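Glutathione S-transferase 1 (Ascaris suum, PDB 4Q5F) conjugates reduced glutathione to a wide range of exogenous and endogenous hydrophobic electrophiles and can also act as a glutathione peroxidase. Local coordinates at residues L65-D69 with G70-A74; N44-R48 with E49-A53; E198-R201 with E202-N205; K163-W167 with A168-I172. All coordinates share one frame; numbering follows the deposited sequence.

Overall arrangement
From the N terminus, contact 2 comes first: N44-A53 leads out of the sheet's edge strand 42-46 into helix 51-54 and brings W51 to glutathione. Contact 1 follows, its segments 65-69 and 70-74 forming the hairpin at the other edge of the same sheet; the two centres lie about 17 Å apart without touching. Far along the chain, in the helical domain, contact 4 starts helix 167-182 at K163-I172, and contact 3 turns helix 191-201 into helix 204-212 at E198-N205. Each contact closes a short local turn; they run in series, none nesting or crossing. Contacts 4 and 3 touch: L203 packs on V165, and V200 on L170.

Contact 1. Residues L65-D69 with G70-A74; sequences LLEVD and GEVLA
L65 turns its CG to the side of its backbone N, opposite the carbonyl carbon (chi1 -61°), which lets CD2 reach across the hairpin to A74 CB at 3.5 Å. On this face E67 and V72 run side by side in one direction. With V72 CG1 trans to its N (chi1 177°), CG1 is turned to L65 CD2 (4.2 Å) and CG2 to E67 CG, 3.9 Å away. Beyond that methylene OE2 of E67 forms a salt bridge with K17. The other face carries L66, V68, E71 and L73, and here L66 CD2 and L73 CD2 come within 4.3 Å. Two antiparallel hydrogen-bonded pairs hold the backbones: L66 N gives a nearly straight bond to L73 O (2.9 Å), answered by L73 N to L66 O, and V68 N reaches E71 O at 2.8 Å. The return bond, E71 N to V68 O (3.1 Å), closes the type I' turn through D69 and G70. At G70's phi of 93° a side chain would jam against D69 O, hence the glycine. L65 and E67 also pair with T19 and K17 of strand 16-21, and D69 continues the ladder to Q15, while L66 and V68 lie against helix 76-86. Strand 71-74 is the sheet's edge in this chain; its V72 O accepts a hydrogen bond from Q99 of the second subunit.

Contact 2. Residues N44-R48 with E49-A53; sequences NRLKR and EDWPA. With GSH (glutathione), chain E.
The indole of W51 meets L46 obliquely, the leucine's CD2 lying 3.8 Å from CE3, while the indole's pyrrole edge is turned to glutathione. There, in the plane of the ring, NE1 donates to O32 of the glycyl carboxylate over 3.2 Å with an N-H...O angle of 147°. F21 meets the same indole edge-to-face, and L63 touches it too. W51 has CG trans to its backbone N (chi1 176°), which carries the ring away from the turn and out to the ligand; the side chain of L46 stands nearly perpendicular to that of W51. On the turn itself K47 O gathers two donors: D50 N at 2.9 Å and W51 N weakly. W51 N also leans weakly on R48 O. P52 has no N-H to offer, and its CD sits 3.2 Å from that same R48 O. K47 bends back at its third and fourth torsions to lie alongside D50, NZ forming a weak salt bridge with OD2 at 3.2 Å. A water accepts from both K47 N (2.6 Å) and K47 NZ (2.9 Å), tying the lysine's two ends together on the surface. This passage from strand 42-46 into a short helix belongs to the thioredoxin-like domain of sigma-class glutathione transferases, where it supplies the tryptophan of the glutathione site.

Contact 3. Residues E198-R201 with E202-N205; sequences EHVR and ELPN
E198 and V200, at the end of helix 191-201, meet E202 and L203 in the tight helix-to-helix junction that leads into helix 204-212, within the all-helical C-terminal domain of the glutathione transferase fold. L203 takes the N-cap position of the second helix. The compact side is the apolar one. L203 folds over the carbonyl of V200: its CB and CG both lie 3.2 Å from V200 O, and its CD1 is hardly farther. A chi1 of -73° sets CG on the side of the leucine's own N, which keeps the whole branch bent back along the last helical turn. The backbone seals the same corner, with L203 N donating to V200 O (3.2 Å) and E202 N to H199 O (2.9 Å); both bonds span three residues, as in a 3-10-like last turn. Y159 packs against V200 and L203 and meets the H199 ring with planes at about 90°, while helix 167-182 covers V200.

The outer side is charged: the stems touch, but the carboxylate ends, at the solvent-exposed surface, stand apart. E198 and E202 slant across each other, their carboxylate planes nearly parallel, 13° apart, and E198 OE1 stands 3.9 Å from E202 OE2. These like charges probably repel each other, a cost that solvent would soften. What brings them together is the chain below: E202 CG rests 3.1 Å from E198 O, and E202 OE2 lies 3.4 Å from the CG methylene of E198. On the apolar side the two side chains themselves meet only loosely, V200 CG1 4.2 Å from L203 CD1.

Contact 4. Residues K163-W167 with A168-I172; sequences KSVTW and ADLVI
The side chain of D169 slants across that of T166 at the start of helix 167-182, and the aspartate reaches back over the turn to grip the threonine's backbone. T166 N donates to D169 OD2 at 2.8 Å, with an N-H...O angle of 150°; OD2 accepts through its anti lone pair, the one facing away from OD1. The hydroxyl OG1 of T166 lies 2.9 Å from that same OD2. D169 OD1 is bonded to the hydroxyl of Y196 and more weakly to M160 N, so that both oxygens of this buried carboxylate have partners and its rotation is fixed.

V165 and D169 lie alongside, pointing opposite ways, CG2 against CB at 3.7 Å, and V165 stands nearly perpendicular to L170, the same CG2 meeting CD2 at 3.8 Å. With T166 at the N-cap, the T166 N to D169 OD2 bond is one half of a capping box, and V165 with L170 forms the hydrophobic staple that brackets it, a pairing familiar from this helix in the glutathione transferase fold.

W167 places its CG between its own N and carbonyl carbon (chi1 62°), swinging the indole back over the next peptide: A168 N is 3.3 Å from CD2, and A168 CB stands over one face, offset toward the rim. F104 meets the indole edge-to-face, with V100 of helix 94-114 and I33 of helix 27-37 also against it. Regular helical bonding starts at once, from L170 N to T166 O and from V171 N to W167 O (3.2 Å), and V171 CG2 lies 3.3 Å from that last oxygen.

Contact 1. Residues L65-D69 with G70-A74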
loop_
_atom_site.group_PDB
_atom_site.type_symbol
_atom_site.label_atom_id
_atom_site.label_comp_id
_atom_site.label_asym_id
_atom_site.label_seq_id
_atom_site.Cartn_x
_atom_site.Cartn_y
_atom_site.Cartn_z
ATOM N N LEU B 65 -0.540 -10.032 -11.998
ATOM C CA LEU B 65 -1.918 -9.751 -12.372
ATOM C C LEU B 65 -2.787 -10.931 -11.968
ATOM O O LEU B 65 -2.351 -12.082 -12.037
ATOM C CB LEU B 65 -2.047 -9.546 -13.878
ATOM C CG LEU B 65 -1.262 -8.401 -14.507
ATOM C CD1 LEU B 65 -1.360 -8.495 -16.017
ATOM C CD2 LEU B 65 -1.773 -7.057 -14.018
ATOM N N LEU B 66 -4.013 -10.634 -11.553
ATOM C CA LEU B 66 -5.001 -11.661 -11.262
ATOM C C LEU B 66 -6.134 -11.563 -12.266
ATOM O O LEU B 66 -6.720 -10.495 -12.451
ATOM C CB LEU B 66 -5.559 -11.492 -9.849
ATOM C CG LEU B 66 -6.749 -12.392 -9.505
ATOM C CD1 LEU B 66 -6.322 -13.852 -9.414
ATOM C CD2 LEU B 66 -7.393 -11.926 -8.218
ATOM N N GLU B 67 -6.437 -12.682 -12.914
ATOM C CA GLU B 67 -7.585 -12.761 -13.805
ATOM C C GLU B 67 -8.720 -13.509 -13.120
ATOM O O GLU B 67 -8.548 -14.643 -12.671
ATOM C CB GLU B 67 -7.204 -13.435 -15.122
ATOM C CG GLU B 67 -6.989 -12.450 -16.259
ATOM C CD GLU B 67 -6.352 -13.088 -17.476
ATOM O OE1 GLU B 67 -7.055 -13.265 -18.494
ATOM O OE2 GLU B 67 -5.145 -13.405 -17.416
ATOM N N VAL B 68 -9.872 -12.851 -13.029
ATOM C CA VAL B 68 -11.048 -13.425 -12.388
ATOM C C VAL B 68 -12.179 -13.500 -13.402
ATOM O O VAL B 68 -12.849 -12.501 -13.672
ATOM C CB VAL B 68 -11.512 -12.575 -11.188
ATOM C CG1 VAL B 68 -12.560 -13.329 -10.383
ATOM C CG2 VAL B 68 -10.331 -12.196 -10.307
ATOM N N ASP B 69 -12.388 -14.691 -13.956
ATOM C CA ASP B 69 -13.361 -14.887 -15.025
ATOM C C ASP B 69 -13.153 -13.858 -16.132
ATOM O O ASP B 69 -14.093 -13.192 -16.567
ATOM C CB ASP B 69 -14.788 -14.806 -14.478
ATOM C CG ASP B 69 -15.125 -15.962 -13.549
ATOM O OD1 ASP B 69 -14.505 -17.039 -13.681
ATOM O OD2 ASP B 69 -16.017 -15.794 -12.691
ATOM N N GLY B 70 -11.904 -13.723 -16.568
ATOM C CA GLY B 70 -11.558 -12.818 -17.647
ATOM C C GLY B 70 -11.121 -11.435 -17.199
ATOM O O GLY B 70 -10.251 -10.831 -17.827
ATOM N N GLU B 71 -11.710 -10.925 -16.120
ATOM C CA GLU B 71 -11.421 -9.560 -15.686
ATOM C C GLU B 71 -10.064 -9.461 -14.996
ATOM O O GLU B 71 -9.713 -10.297 -14.164
ATOM C CB GLU B 71 -12.516 -9.023 -14.765
ATOM C CG GLU B 71 -12.314 -7.553 -14.411
ATOM C CD GLU B 71 -13.487 -6.946 -13.664
ATOM O OE1 GLU B 71 -14.589 -7.537 -13.690
ATOM O OE2 GLU B 71 -13.301 -5.873 -13.052
ATOM N N VAL B 72 -9.322 -8.412 -15.337
ATOM C CA VAL B 72 -7.944 -8.246 -14.891
ATOM C C VAL B 72 -7.838 -7.291 -13.705
ATOM O O VAL B 72 -8.465 -6.229 -13.688
ATOM C CB VAL B 72 -7.070 -7.716 -16.049
ATOM C CG1 VAL B 72 -5.637 -7.458 -15.591
ATOM C CG2 VAL B 72 -7.087 -8.698 -17.211
ATOM N N LEU B 73 -7.036 -7.684 -12.719
ATOM C CA LEU B 73 -6.756 -6.859 -11.548
ATOM C C LEU B 73 -5.250 -6.818 -11.311
ATOM O O LEU B 73 -4.608 -7.863 -11.181
ATOM C CB LEU B 73 -7.463 -7.427 -10.315
ATOM C CG LEU B 73 -7.163 -6.751 -8.972
ATOM C CD1 LEU B 73 -7.779 -5.360 -8.899
ATOM C CD2 LEU B 73 -7.654 -7.621 -7.827
ATOM N N ALA B 74 -4.691 -5.611 -11.252
ATOM C CA ALA B 74 -3.258 -5.428 -11.042
ATOM C C ALA B 74 -2.968 -5.050 -9.592
ATOM O O ALA B 74 -3.889 -4.929 -8.783
ATOM C CB ALA B 74 -2.719 -4.364 -11.987
#

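Contact 2. Residues N44-R48 with E49-A53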
loop_
_atom_site.group_PDB
_atom_site.type_symbol
_atom_site.label_atom_id
_atom_site.label_comp_id
_atom_site.label_asym_id
_atom_site.label_seq_id
_atom_site.Cartn_x
_atom_site.Cartn_y
_atom_site.Cartn_z
ATOM N N ASN B 44 0.080 -19.250 -13.738
ATOM C CA ASN B 44 0.753 -18.921 -14.988
ATOM C C ASN B 44 2.084 -18.228 -14.746
ATOM O O ASN B 44 2.146 -17.005 -14.617
ATOM C CB ASN B 44 -0.125 -18.034 -15.870
ATOM C CG ASN B 44 0.531 -17.712 -17.202
ATOM O OD1 ASN B 44 1.362 -18.475 -17.695
ATOM N ND2 ASN B 44 0.167 -16.576 -17.786
ATOM N N ARG B 45 3.148 -19.017 -14.682
ATOM C CA ARG B 45 4.484 -18.474 -14.515
ATOM C C ARG B 45 5.068 -18.139 -15.885
ATOM O O ARG B 45 5.200 -19.005 -16.750
ATOM C CB ARG B 45 5.351 -19.457 -13.731
ATOM C CG ARG B 45 4.828 -19.671 -12.309
ATOM C CD ARG B 45 5.475 -20.854 -11.620
ATOM N NE ARG B 45 6.317 -20.441 -10.496
ATOM C CZ ARG B 45 6.019 -20.602 -9.208
ATOM N NH1 ARG B 45 4.886 -21.183 -8.829
ATOM N NH2 ARG B 45 6.870 -20.182 -8.283
ATOM N N LEU B 46 5.404 -16.866 -16.067
ATOM C CA LEU B 46 5.692 -16.306 -17.381
ATOM C C LEU B 46 7.185 -16.327 -17.692
ATOM O O LEU B 46 8.012 -15.959 -16.855
ATOM C CB LEU B 46 5.177 -14.865 -17.435
ATOM C CG LEU B 46 4.975 -14.214 -18.803
ATOM C CD1 LEU B 46 3.660 -14.664 -19.424
ATOM C CD2 LEU B 46 5.020 -12.700 -18.676
ATOM N N LYS B 47 7.524 -16.760 -18.902
ATOM C CA LYS B 47 8.910 -16.774 -19.353
ATOM C C LYS B 47 9.345 -15.357 -19.716
ATOM O O LYS B 47 8.538 -14.562 -20.203
ATOM C CB LYS B 47 9.066 -17.698 -20.565
ATOM C CG LYS B 47 8.594 -19.125 -20.319
ATOM C CD LYS B 47 8.663 -19.978 -21.581
ATOM C CE LYS B 47 7.548 -19.643 -22.565
ATOM N NZ LYS B 47 6.189 -19.898 -22.001
ATOM N N ARG B 48 10.614 -15.046 -19.467
ATOM C CA ARG B 48 11.185 -13.751 -19.833
ATOM C C ARG B 48 10.914 -13.460 -21.304
ATOM O O ARG B 48 10.735 -12.312 -21.709
ATOM C CB ARG B 48 12.694 -13.750 -19.580
ATOM C CG ARG B 48 13.084 -14.004 -18.132
ATOM C CD ARG B 48 14.596 -14.070 -17.961
ATOM N NE ARG B 48 15.010 -13.629 -16.629
ATOM C CZ ARG B 48 15.162 -14.425 -15.573
ATOM N NH1 ARG B 48 14.940 -15.733 -15.667
ATOM N NH2 ARG B 48 15.540 -13.910 -14.412
ATOM N N GLU B 49 10.888 -14.531 -22.088
ATOM C CA GLU B 49 10.613 -14.479 -23.517
ATOM C C GLU B 49 9.284 -13.790 -23.848
ATOM O O GLU B 49 9.183 -13.062 -24.836
ATOM C CB GLU B 49 10.597 -15.912 -24.056
ATOM C CG GLU B 49 10.416 -16.038 -25.556
ATOM C CD GLU B 49 10.269 -17.481 -25.997
ATOM O OE1 GLU B 49 9.443 -18.202 -25.399
ATOM O OE2 GLU B 49 10.984 -17.896 -26.934
ATOM N N ASP B 50 8.273 -14.017 -23.016
ATOM C CA ASP B 50 6.916 -13.562 -23.311
ATOM C C ASP B 50 6.563 -12.238 -22.640
ATOM O O ASP B 50 5.488 -11.688 -22.883
ATOM C CB ASP B 50 5.900 -14.626 -22.887
ATOM C CG ASP B 50 5.996 -15.891 -23.716
ATOM O OD1 ASP B 50 6.278 -15.792 -24.930
ATOM O OD2 ASP B 50 5.784 -16.986 -23.154
ATOM N N TRP B 51 7.454 -11.726 -21.797
ATOM C CA TRP B 51 7.165 -10.499 -21.054
ATOM C C TRP B 51 7.065 -9.248 -21.938
ATOM O O TRP B 51 6.175 -8.423 -21.730
ATOM C CB TRP B 51 8.186 -10.278 -19.931
ATOM C CG TRP B 51 7.980 -8.985 -19.198
ATOM C CD1 TRP B 51 8.924 -8.045 -18.908
ATOM C CD2 TRP B 51 6.742 -8.485 -18.676
ATOM N NE1 TRP B 51 8.354 -6.993 -18.232
ATOM C CE2 TRP B 51 7.014 -7.238 -18.078
ATOM C CE3 TRP B 51 5.432 -8.970 -18.654
ATOM C CZ2 TRP B 51 6.025 -6.473 -17.463
ATOM C CZ3 TRP B 51 4.450 -8.209 -18.046
ATOM C CH2 TRP B 51 4.752 -6.975 -17.458
ATOM N N PRO B 52 7.974 -9.094 -22.915
ATOM C CA PRO B 52 7.914 -7.907 -23.779
ATOM C C PRO B 52 6.585 -7.733 -24.519
ATOM O O PRO B 52 6.139 -6.600 -24.703
ATOM C CB PRO B 52 9.048 -8.149 -24.778
ATOM C CG PRO B 52 10.017 -8.987 -24.036
ATOM C CD PRO B 52 9.184 -9.894 -23.178
ATOM N N ALA B 53 5.965 -8.833 -24.932
ATOM C CA ALA B 53 4.703 -8.764 -25.663
ATOM C C ALA B 53 3.549 -8.434 -24.723
ATOM O O ALA B 53 2.642 -7.680 -25.077
ATOM C CB ALA B 53 4.433 -10.075 -26.379
HETATM N N1 GSH E . 3.346 -1.985 -6.912
HETATM C CA1 GSH E . 3.365 -3.137 -7.739
HETATM C C1 GSH E . 2.691 -4.285 -7.021
HETATM O O11 GSH E . 2.108 -5.188 -7.674
HETATM O O12 GSH E . 2.711 -4.340 -5.764
HETATM C CB1 GSH E . 4.804 -3.508 -8.060
HETATM C CG1 GSH E . 4.832 -4.603 -9.135
HETATM C CD1 GSH E . 6.246 -4.796 -9.702
HETATM O OE1 GSH E . 7.126 -4.015 -9.410
HETATM N N2 GSH E . 6.511 -5.910 -10.582
HETATM C CA2 GSH E . 7.807 -6.139 -11.148
HETATM C C2 GSH E . 7.696 -6.132 -12.665
HETATM O O2 GSH E . 6.617 -6.336 -13.196
HETATM C CB2 GSH E . 8.329 -7.486 -10.727
HETATM S SG2 GSH E . 8.441 -7.568 -8.968
HETATM N N3 GSH E . 8.876 -5.905 -13.470
HETATM C CA3 GSH E . 8.792 -5.898 -14.908
HETATM C C3 GSH E . 8.603 -4.468 -15.411
HETATM O O31 GSH E . 8.324 -3.549 -14.600
HETATM O O32 GSH E . 8.725 -4.216 -16.637
HETATM O O HOH W 1 5.757 -17.333 -20.775
#

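Contact 3. Residues E198-R201 with E202-N205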
loop_
_atom_site.group_PDB
_atom_site.type_symbol
_atom_site.label_atom_id
_atom_site.label_comp_id
_atom_site.label_asym_id
_atom_site.label_seq_id
_atom_site.Cartn_x
_atom_site.Cartn_y
_atom_site.Cartn_z
ATOM N N GLU B 198 7.564 -19.609 12.112
ATOM C CA GLU B 198 7.585 -21.066 12.196
ATOM C C GLU B 198 6.162 -21.613 12.175
ATOM O O GLU B 198 5.870 -22.595 11.495
ATOM C CB GLU B 198 8.285 -21.513 13.481
ATOM C CG GLU B 198 8.577 -23.005 13.545
ATOM C CD GLU B 198 8.929 -23.471 14.947
ATOM O OE1 GLU B 198 8.017 -23.544 15.799
ATOM O OE2 GLU B 198 10.119 -23.758 15.201
ATOM N N HIS B 199 5.280 -20.959 12.927
ATOM C CA HIS B 199 3.894 -21.394 13.059
ATOM C C HIS B 199 3.156 -21.378 11.721
ATOM O O HIS B 199 2.664 -22.409 11.265
ATOM C CB HIS B 199 3.162 -20.499 14.064
ATOM C CG HIS B 199 1.736 -20.893 14.305
ATOM N ND1 HIS B 199 1.282 -21.326 15.528
ATOM C CD2 HIS B 199 0.665 -20.913 13.473
ATOM C CE1 HIS B 199 -0.010 -21.599 15.446
ATOM N NE2 HIS B 199 -0.407 -21.358 14.211
ATOM N N VAL B 200 3.073 -20.199 11.108
ATOM C CA VAL B 200 2.331 -20.015 9.863
ATOM C C VAL B 200 2.791 -21.000 8.790
ATOM O O VAL B 200 1.975 -21.567 8.067
ATOM C CB VAL B 200 2.493 -18.568 9.332
ATOM C CG1 VAL B 200 1.792 -18.384 7.967
ATOM C CG2 VAL B 200 1.982 -17.564 10.371
ATOM N N ARG B 201 4.098 -21.209 8.700
ATOM C CA ARG B 201 4.659 -22.058 7.657
ATOM C C ARG B 201 4.559 -23.541 8.004
ATOM O O ARG B 201 4.867 -24.401 7.176
ATOM C CB ARG B 201 6.105 -21.649 7.374
ATOM C CG ARG B 201 6.197 -20.324 6.630
ATOM C CD ARG B 201 7.534 -19.635 6.821
ATOM N NE ARG B 201 8.633 -20.350 6.179
ATOM C CZ ARG B 201 8.906 -20.295 4.880
ATOM N NH1 ARG B 201 8.152 -19.569 4.064
ATOM N NH2 ARG B 201 9.932 -20.977 4.390
ATOM N N GLU B 202 4.121 -23.836 9.225
ATOM C CA GLU B 202 3.838 -25.209 9.631
ATOM C C GLU B 202 2.361 -25.548 9.436
ATOM O O GLU B 202 1.947 -26.685 9.663
ATOM C CB GLU B 202 4.254 -25.444 11.084
ATOM C CG GLU B 202 5.740 -25.732 11.249
ATOM C CD GLU B 202 6.152 -25.896 12.698
ATOM O OE1 GLU B 202 5.281 -25.765 13.586
ATOM O OE2 GLU B 202 7.346 -26.160 12.950
ATOM N N LEU B 203 1.570 -24.562 9.018
ATOM C CA LEU B 203 0.186 -24.821 8.628
ATOM C C LEU B 203 0.193 -25.848 7.495
ATOM O O LEU B 203 0.967 -25.705 6.548
ATOM C CB LEU B 203 -0.503 -23.534 8.173
ATOM C CG LEU B 203 -0.858 -22.519 9.264
ATOM C CD1 LEU B 203 -1.278 -21.194 8.646
ATOM C CD2 LEU B 203 -1.964 -23.057 10.162
ATOM N N PRO B 204 -0.665 -26.884 7.585
ATOM C CA PRO B 204 -0.623 -28.020 6.651
ATOM C C PRO B 204 -0.568 -27.650 5.167
ATOM O O PRO B 204 0.273 -28.186 4.444
ATOM C CB PRO B 204 -1.923 -28.768 6.957
ATOM C CG PRO B 204 -2.190 -28.467 8.378
ATOM C CD PRO B 204 -1.731 -27.055 8.593
ATOM N N ASN B 205 -1.447 -26.759 4.719
ATOM C CA ASN B 205 -1.497 -26.394 3.305
ATOM C C ASN B 205 -0.280 -25.576 2.881
ATOM O O ASN B 205 0.217 -25.722 1.764
ATOM C CB ASN B 205 -2.777 -25.621 2.991
ATOM C CG ASN B 205 -4.020 -26.486 3.078
ATOM O OD1 ASN B 205 -3.951 -27.707 2.936
ATOM N ND2 ASN B 205 -5.167 -25.856 3.306
#

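Contact 4. Residues K163-W167 with A168-I172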
loop_
_atom_site.group_PDB
_atom_site.type_symbol
_atom_site.label_atom_id
_atom_site.label_comp_id
_atom_site.label_asym_id
_atom_site.label_seq_id
_atom_site.Cartn_x
_atom_site.Cartn_y
_atom_site.Cartn_z
ATOM N N LYS B 163 -7.661 -14.865 15.959
ATOM C CA LYS B 163 -7.201 -16.164 16.443
ATOM C C LYS B 163 -6.901 -17.148 15.313
ATOM O O LYS B 163 -6.485 -18.280 15.570
ATOM C CB LYS B 163 -8.250 -16.769 17.379
ATOM N N SER B 164 -7.117 -16.722 14.070
ATOM C CA SER B 164 -6.827 -17.563 12.909
ATOM C C SER B 164 -6.043 -16.789 11.852
ATOM O O SER B 164 -6.033 -15.557 11.846
ATOM C CB SER B 164 -8.119 -18.121 12.306
ATOM O OG SER B 164 -8.906 -17.093 11.732
ATOM N N VAL B 165 -5.396 -17.529 10.956
ATOM C CA VAL B 165 -4.505 -16.952 9.957
ATOM C C VAL B 165 -5.240 -16.012 8.997
ATOM O O VAL B 165 -6.404 -16.237 8.664
ATOM C CB VAL B 165 -3.789 -18.072 9.151
ATOM C CG1 VAL B 165 -4.722 -18.691 8.106
ATOM C CG2 VAL B 165 -2.522 -17.546 8.501
ATOM N N THR B 166 -4.550 -14.958 8.568
ATOM C CA THR B 166 -5.067 -14.038 7.557
ATOM C C THR B 166 -4.070 -13.929 6.404
ATOM O O THR B 166 -2.962 -14.460 6.484
ATOM C CB THR B 166 -5.326 -12.632 8.135
ATOM O OG1 THR B 166 -4.088 -12.047 8.560
ATOM C CG2 THR B 166 -6.290 -12.701 9.313
ATOM N N TRP B 167 -4.458 -13.240 5.337
ATOM C CA TRP B 167 -3.603 -13.135 4.159
ATOM C C TRP B 167 -2.334 -12.342 4.452
ATOM O O TRP B 167 -1.292 -12.589 3.848
ATOM C CB TRP B 167 -4.360 -12.508 2.983
ATOM C CG TRP B 167 -4.834 -11.102 3.219
ATOM C CD1 TRP B 167 -6.070 -10.715 3.652
ATOM C CD2 TRP B 167 -4.087 -9.894 3.020
ATOM N NE1 TRP B 167 -6.137 -9.346 3.737
ATOM C CE2 TRP B 167 -4.932 -8.819 3.354
ATOM C CE3 TRP B 167 -2.784 -9.621 2.594
ATOM C CZ2 TRP B 167 -4.518 -7.490 3.277
ATOM C CZ3 TRP B 167 -2.376 -8.302 2.518
ATOM C CH2 TRP B 167 -3.239 -7.253 2.857
ATOM N N ALA B 168 -2.420 -11.396 5.381
ATOM C CA ALA B 168 -1.254 -10.615 5.774
ATOM C C ALA B 168 -0.219 -11.517 6.431
ATOM O O ALA B 168 0.981 -11.360 6.211
ATOM C CB ALA B 168 -1.656 -9.492 6.717
ATOM N N ASP B 169 -0.692 -12.466 7.233
ATOM C CA ASP B 169 0.196 -13.418 7.890
ATOM C C ASP B 169 0.970 -14.241 6.867
ATOM O O ASP B 169 2.178 -14.435 6.996
ATOM C CB ASP B 169 -0.601 -14.353 8.801
ATOM C CG ASP B 169 -1.279 -13.620 9.945
ATOM O OD1 ASP B 169 -0.601 -12.827 10.632
ATOM O OD2 ASP B 169 -2.492 -13.837 10.156
ATOM N N LEU B 170 0.263 -14.722 5.848
ATOM C CA LEU B 170 0.862 -15.582 4.834
ATOM C C LEU B 170 1.961 -14.870 4.047
ATOM O O LEU B 170 3.035 -15.427 3.817
ATOM C CB LEU B 170 -0.215 -16.086 3.870
ATOM C CG LEU B 170 -1.359 -16.892 4.496
ATOM C CD1 LEU B 170 -2.420 -17.208 3.454
ATOM C CD2 LEU B 170 -0.837 -18.172 5.132
ATOM N N VAL B 171 1.686 -13.638 3.632
ATOM C CA VAL B 171 2.621 -12.887 2.801
ATOM C C VAL B 171 3.815 -12.390 3.611
ATOM O O VAL B 171 4.956 -12.461 3.156
ATOM C CB VAL B 171 1.929 -11.683 2.124
ATOM C CG1 VAL B 171 2.922 -10.886 1.280
ATOM C CG2 VAL B 171 0.771 -12.159 1.262
ATOM N N ILE B 172 3.541 -11.878 4.808
ATOM C CA ILE B 172 4.585 -11.328 5.665
ATOM C C ILE B 172 5.622 -12.390 6.020
ATOM O O ILE B 172 6.816 -12.197 5.799
ATOM C CB ILE B 172 3.983 -10.723 6.958
ATOM C CG1 ILE B 172 3.260 -9.415 6.634
ATOM C CG2 ILE B 172 5.068 -10.457 8.009
ATOM C CD1 ILE B 172 2.406 -8.875 7.765
#